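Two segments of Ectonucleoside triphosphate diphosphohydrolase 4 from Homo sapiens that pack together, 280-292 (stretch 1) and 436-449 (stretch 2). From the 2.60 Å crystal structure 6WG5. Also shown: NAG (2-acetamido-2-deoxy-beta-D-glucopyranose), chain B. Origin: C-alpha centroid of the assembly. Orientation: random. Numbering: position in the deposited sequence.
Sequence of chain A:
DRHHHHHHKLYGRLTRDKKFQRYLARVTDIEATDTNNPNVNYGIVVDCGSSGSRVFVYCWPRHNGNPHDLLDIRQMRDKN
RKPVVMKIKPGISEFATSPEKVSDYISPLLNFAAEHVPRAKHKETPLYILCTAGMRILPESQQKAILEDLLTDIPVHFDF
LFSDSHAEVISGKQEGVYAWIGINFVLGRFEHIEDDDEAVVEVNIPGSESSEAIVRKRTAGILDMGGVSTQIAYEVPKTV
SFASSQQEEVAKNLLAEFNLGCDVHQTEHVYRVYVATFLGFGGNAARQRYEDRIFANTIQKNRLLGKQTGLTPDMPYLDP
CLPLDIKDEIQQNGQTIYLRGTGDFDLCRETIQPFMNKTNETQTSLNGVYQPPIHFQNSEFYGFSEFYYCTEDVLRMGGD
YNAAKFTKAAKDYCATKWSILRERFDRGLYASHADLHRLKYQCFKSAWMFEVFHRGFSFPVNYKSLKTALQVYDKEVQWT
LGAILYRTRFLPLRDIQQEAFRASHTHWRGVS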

# COMPACT_ATOMS: atom_id res chain seq x y z
N GLY A 280 9.16 -7.95 8.40
CA GLY A 280 10.35 -8.74 8.20
C GLY A 280 10.36 -9.56 6.93
O GLY A 280 11.22 -10.44 6.78
N PHE A 281 9.42 -9.31 6.01
CA PHE A 281 9.36 -10.03 4.74
C PHE A 281 9.51 -9.09 3.55
O PHE A 281 9.15 -9.46 2.42
CB PHE A 281 8.06 -10.83 4.65
CG PHE A 281 7.98 -11.94 5.66
CD1 PHE A 281 8.31 -13.24 5.30
CD2 PHE A 281 7.61 -11.68 6.96
CE1 PHE A 281 8.25 -14.26 6.23
CE2 PHE A 281 7.55 -12.70 7.90
CZ PHE A 281 7.87 -13.99 7.53
N GLY A 282 10.01 -7.88 3.77
CA GLY A 282 10.39 -7.01 2.68
C GLY A 282 11.73 -7.42 2.09
O GLY A 282 12.45 -8.27 2.62
N GLY A 283 12.07 -6.80 0.96
CA GLY A 283 13.29 -7.17 0.26
C GLY A 283 14.52 -7.02 1.13
O GLY A 283 15.30 -7.96 1.30
N ASN A 284 14.71 -5.82 1.70
CA ASN A 284 15.89 -5.57 2.53
C ASN A 284 15.87 -6.41 3.80
O ASN A 284 16.89 -6.99 4.19
CB ASN A 284 15.98 -4.09 2.86
CG ASN A 284 16.24 -3.23 1.63
OD1 ASN A 284 16.86 -3.67 0.67
ND2 ASN A 284 15.75 -1.99 1.66
N ALA A 285 14.71 -6.49 4.47
CA ALA A 285 14.62 -7.30 5.68
C ALA A 285 14.96 -8.76 5.39
O ALA A 285 15.66 -9.41 6.18
CB ALA A 285 13.22 -7.19 6.28
N ALA A 286 14.46 -9.29 4.27
CA ALA A 286 14.78 -10.67 3.91
C ALA A 286 16.28 -10.86 3.74
O ALA A 286 16.85 -11.85 4.20
CB ALA A 286 14.03 -11.07 2.64
N ARG A 287 16.94 -9.90 3.07
CA ARG A 287 18.38 -10.00 2.89
C ARG A 287 19.11 -9.98 4.23
O ARG A 287 20.10 -10.70 4.42
CB ARG A 287 18.88 -8.87 1.99
CG ARG A 287 20.40 -8.76 1.87
CD ARG A 287 21.00 -9.94 1.12
NE ARG A 287 22.45 -9.98 1.26
CZ ARG A 287 23.25 -10.88 0.70
NH1 ARG A 287 22.73 -11.84 -0.07
NH2 ARG A 287 24.56 -10.83 0.90
N GLN A 288 18.63 -9.16 5.17
CA GLN A 288 19.28 -9.10 6.47
C GLN A 288 19.07 -10.39 7.25
O GLN A 288 20.00 -10.90 7.88
CB GLN A 288 18.74 -7.90 7.27
CG GLN A 288 19.44 -7.69 8.61
CD GLN A 288 20.93 -7.50 8.46
OE1 GLN A 288 21.39 -6.57 7.80
NE2 GLN A 288 21.71 -8.39 9.08
N ARG A 289 17.86 -10.95 7.20
CA ARG A 289 17.62 -12.24 7.85
C ARG A 289 18.48 -13.33 7.22
O ARG A 289 18.94 -14.24 7.91
CB ARG A 289 16.14 -12.60 7.75
CG ARG A 289 15.21 -11.64 8.48
CD ARG A 289 13.77 -11.88 8.11
NE ARG A 289 13.42 -13.29 8.26
CZ ARG A 289 12.46 -13.91 7.58
NH1 ARG A 289 12.23 -15.20 7.80
NH2 ARG A 289 11.73 -13.26 6.69
N TYR A 290 18.70 -13.24 5.90
CA TYR A 290 19.54 -14.22 5.22
C TYR A 290 20.99 -14.09 5.66
O TYR A 290 21.65 -15.10 5.97
CB TYR A 290 19.40 -14.04 3.71
CG TYR A 290 20.32 -14.90 2.87
CD1 TYR A 290 20.17 -16.27 2.84
CD2 TYR A 290 21.32 -14.33 2.09
CE1 TYR A 290 21.01 -17.06 2.07
CE2 TYR A 290 22.15 -15.10 1.32
CZ TYR A 290 21.99 -16.47 1.31
OH TYR A 290 22.83 -17.25 0.54
N GLU A 291 21.52 -12.87 5.70
CA GLU A 291 22.88 -12.66 6.17
C GLU A 291 23.04 -13.08 7.62
O GLU A 291 24.10 -13.58 8.01
CB GLU A 291 23.29 -11.20 5.98
CG GLU A 291 23.43 -10.77 4.52
CD GLU A 291 23.82 -9.31 4.36
OE1 GLU A 291 24.01 -8.63 5.39
OE2 GLU A 291 23.93 -8.85 3.21
N ASP A 292 22.00 -12.87 8.44
CA ASP A 292 22.07 -13.28 9.84
C ASP A 292 22.32 -14.77 9.97
O ASP A 292 23.07 -15.21 10.85
CB ASP A 292 20.79 -12.89 10.57
CG ASP A 292 20.72 -11.40 10.88
OD1 ASP A 292 21.77 -10.73 10.87
OD2 ASP A 292 19.60 -10.91 11.14
N LEU A 436 23.81 2.19 -6.36
CA LEU A 436 24.70 1.04 -6.19
C LEU A 436 24.07 -0.02 -5.30
O LEU A 436 24.34 -1.22 -5.49
CB LEU A 436 26.04 1.50 -5.62
CG LEU A 436 26.97 2.15 -6.65
CD1 LEU A 436 28.14 2.83 -5.95
CD2 LEU A 436 27.48 1.12 -7.67
N HIS A 437 23.25 0.37 -4.33
CA HIS A 437 22.53 -0.61 -3.53
C HIS A 437 21.61 -1.45 -4.41
O HIS A 437 21.53 -2.67 -4.25
CB HIS A 437 21.73 0.10 -2.43
CG HIS A 437 21.13 -0.82 -1.42
ND1 HIS A 437 19.99 -1.55 -1.66
CD2 HIS A 437 21.52 -1.12 -0.15
CE1 HIS A 437 19.70 -2.27 -0.59
NE2 HIS A 437 20.61 -2.03 0.34
N ARG A 438 20.90 -0.81 -5.34
CA ARG A 438 20.07 -1.55 -6.28
C ARG A 438 20.92 -2.50 -7.12
O ARG A 438 20.54 -3.66 -7.34
CB ARG A 438 19.31 -0.58 -7.18
CG ARG A 438 18.72 -1.19 -8.45
CD ARG A 438 17.78 -2.35 -8.15
NE ARG A 438 16.78 -2.01 -7.14
CZ ARG A 438 15.92 -2.87 -6.62
NH1 ARG A 438 15.91 -4.14 -7.02
NH2 ARG A 438 15.05 -2.47 -5.70
N LEU A 439 22.07 -2.03 -7.60
CA LEU A 439 22.93 -2.86 -8.44
C LEU A 439 23.42 -4.09 -7.68
O LEU A 439 23.54 -5.18 -8.26
CB LEU A 439 24.11 -2.03 -8.94
CG LEU A 439 24.87 -2.59 -10.14
CD1 LEU A 439 24.08 -2.36 -11.43
CD2 LEU A 439 26.25 -1.97 -10.24
N LYS A 440 23.69 -3.94 -6.38
CA LYS A 440 24.27 -5.02 -5.60
C LYS A 440 23.23 -6.04 -5.16
O LYS A 440 23.50 -7.24 -5.18
CB LYS A 440 24.99 -4.43 -4.39
CG LYS A 440 25.49 -5.44 -3.37
CD LYS A 440 26.43 -4.76 -2.38
CE LYS A 440 26.84 -5.68 -1.25
NZ LYS A 440 27.57 -4.91 -0.20
N TYR A 441 22.04 -5.58 -4.76
CA TYR A 441 21.04 -6.45 -4.16
C TYR A 441 19.89 -6.77 -5.10
O TYR A 441 18.90 -7.38 -4.67
CB TYR A 441 20.51 -5.82 -2.87
CG TYR A 441 21.58 -5.68 -1.81
CD1 TYR A 441 22.07 -6.80 -1.15
CD2 TYR A 441 22.10 -4.44 -1.48
CE1 TYR A 441 23.05 -6.69 -0.19
CE2 TYR A 441 23.09 -4.32 -0.51
CZ TYR A 441 23.56 -5.45 0.13
OH TYR A 441 24.54 -5.34 1.09
N GLN A 442 19.99 -6.39 -6.38
CA GLN A 442 18.96 -6.75 -7.35
C GLN A 442 18.74 -8.26 -7.39
O GLN A 442 17.60 -8.72 -7.48
CB GLN A 442 19.35 -6.23 -8.74
CG GLN A 442 18.64 -6.92 -9.92
CD GLN A 442 17.17 -6.55 -10.03
OE1 GLN A 442 16.73 -5.54 -9.49
NE2 GLN A 442 16.41 -7.37 -10.74
N CYS A 443 19.82 -9.04 -7.35
CA CYS A 443 19.70 -10.48 -7.50
C CYS A 443 18.89 -11.09 -6.37
O CYS A 443 17.89 -11.78 -6.60
CB CYS A 443 21.08 -11.12 -7.59
SG CYS A 443 21.71 -10.93 -9.24
N PHE A 444 19.32 -10.86 -5.13
CA PHE A 444 18.57 -11.38 -3.99
C PHE A 444 17.12 -10.91 -4.04
O PHE A 444 16.20 -11.71 -3.87
CB PHE A 444 19.23 -10.95 -2.68
CG PHE A 444 18.47 -11.40 -1.47
CD1 PHE A 444 18.78 -12.59 -0.84
CD2 PHE A 444 17.42 -10.65 -0.98
CE1 PHE A 444 18.08 -13.01 0.26
CE2 PHE A 444 16.70 -11.07 0.12
CZ PHE A 444 17.03 -12.25 0.74
N LYS A 445 16.91 -9.62 -4.28
CA LYS A 445 15.56 -9.08 -4.22
C LYS A 445 14.69 -9.56 -5.37
O LYS A 445 13.49 -9.78 -5.18
CB LYS A 445 15.61 -7.55 -4.19
CG LYS A 445 16.04 -7.00 -2.83
CD LYS A 445 16.64 -5.62 -2.95
CE LYS A 445 15.81 -4.58 -2.23
NZ LYS A 445 16.34 -3.21 -2.48
N SER A 446 15.27 -9.75 -6.56
CA SER A 446 14.49 -10.29 -7.67
C SER A 446 14.05 -11.72 -7.37
O SER A 446 12.91 -12.10 -7.68
CB SER A 446 15.31 -10.24 -8.96
OG SER A 446 16.46 -11.06 -8.86
N ALA A 447 14.93 -12.52 -6.77
CA ALA A 447 14.57 -13.90 -6.42
C ALA A 447 13.57 -13.93 -5.27
O ALA A 447 12.62 -14.72 -5.29
CB ALA A 447 15.83 -14.68 -6.05
N TRP A 448 13.78 -13.08 -4.26
CA TRP A 448 12.82 -12.98 -3.17
C TRP A 448 11.46 -12.54 -3.70
O TRP A 448 10.42 -13.12 -3.34
CB TRP A 448 13.34 -12.00 -2.13
CG TRP A 448 12.43 -11.80 -0.96
CD1 TRP A 448 11.69 -10.69 -0.67
CD2 TRP A 448 12.15 -12.75 0.08
NE1 TRP A 448 10.98 -10.88 0.49
CE2 TRP A 448 11.24 -12.13 0.97
CE3 TRP A 448 12.58 -14.05 0.35
CZ2 TRP A 448 10.75 -12.78 2.10
CZ3 TRP A 448 12.10 -14.69 1.48
CH2 TRP A 448 11.19 -14.05 2.34
N MET A 449 11.44 -11.53 -4.57
CA MET A 449 10.19 -11.11 -5.20
C MET A 449 9.51 -12.28 -5.90
O MET A 449 8.31 -12.50 -5.75
CB MET A 449 10.48 -9.99 -6.20
CG MET A 449 9.25 -9.19 -6.62
SD MET A 449 9.25 -8.78 -8.38
CE MET A 449 8.59 -10.30 -9.06
C1 NAG B . 10.32 -16.90 10.91
C2 NAG B . 10.23 -15.63 11.76
C3 NAG B . 11.23 -15.68 12.91
C4 NAG B . 11.13 -16.98 13.69
C5 NAG B . 11.20 -18.17 12.73
C6 NAG B . 10.98 -19.50 13.42
C7 NAG B . 9.58 -13.46 10.80
C8 NAG B . 10.01 -12.32 9.93
N2 NAG B . 10.47 -14.45 10.94
O3 NAG B . 10.99 -14.58 13.78
O4 NAG B . 12.22 -17.08 14.60
O5 NAG B . 10.18 -18.04 11.74
O6 NAG B . 10.73 -20.52 12.47
O7 NAG B . 8.48 -13.48 11.35
O HOH W 1 15.64 -0.07 -1.12

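This is a nearly perpendicular helix-helix contact, mainly apolar and aromatic, in which F444 and W448 of one helix pack against the first turns of the other, with one good hydrogen bond and one weak one across it. The axes of helices 283-292 and 436-449 approach to 9.5 Å at a crossing angle of 99°, so the contact is compact, burying 562 Å² in total.

F444 acts as a knob in a hole formed by G283, A286, R287 and Y290, residues spaced so that they line one side of the helix. R287 CB lies 4.0 Å from the centroid of the F444 ring and 25° off its normal, a CH-pi contact over the face, while G283 O meets the ring edge at 3.6 Å from F444 CE2. The Y290 and F444 rings are oblique, with centroids 5.7 Å apart and planes at 35°.

One turn further along, W448 receives A286: CB of A286 is 3.6 Å from the centroid of the five-membered ring of W448, only 18° off the normal. The same indole anchors the segment leading into the helix, since W448 NE1 donates to F281 O at 3.0 Å with an N-H...O angle of 155°. The lack of a side chain at G283 matters here, because an ideal CB would lie only 3.2 Å from K445 CE; the backbones come close at this point, with G283 CA 5.4 Å from K445 CA.

Polar contacts flank this packing. K445 NZ gives a weak hydrogen bond to N284 OD1 at 3.2 Å, and a water makes weak hydrogen bonds to both side chains. R287 NE forms a salt bridge with E291 OE2 at 2.7 Å within its own helix, and R287 NE also approaches the Y441 ring edge, 3.6 Å from Y441 CE1.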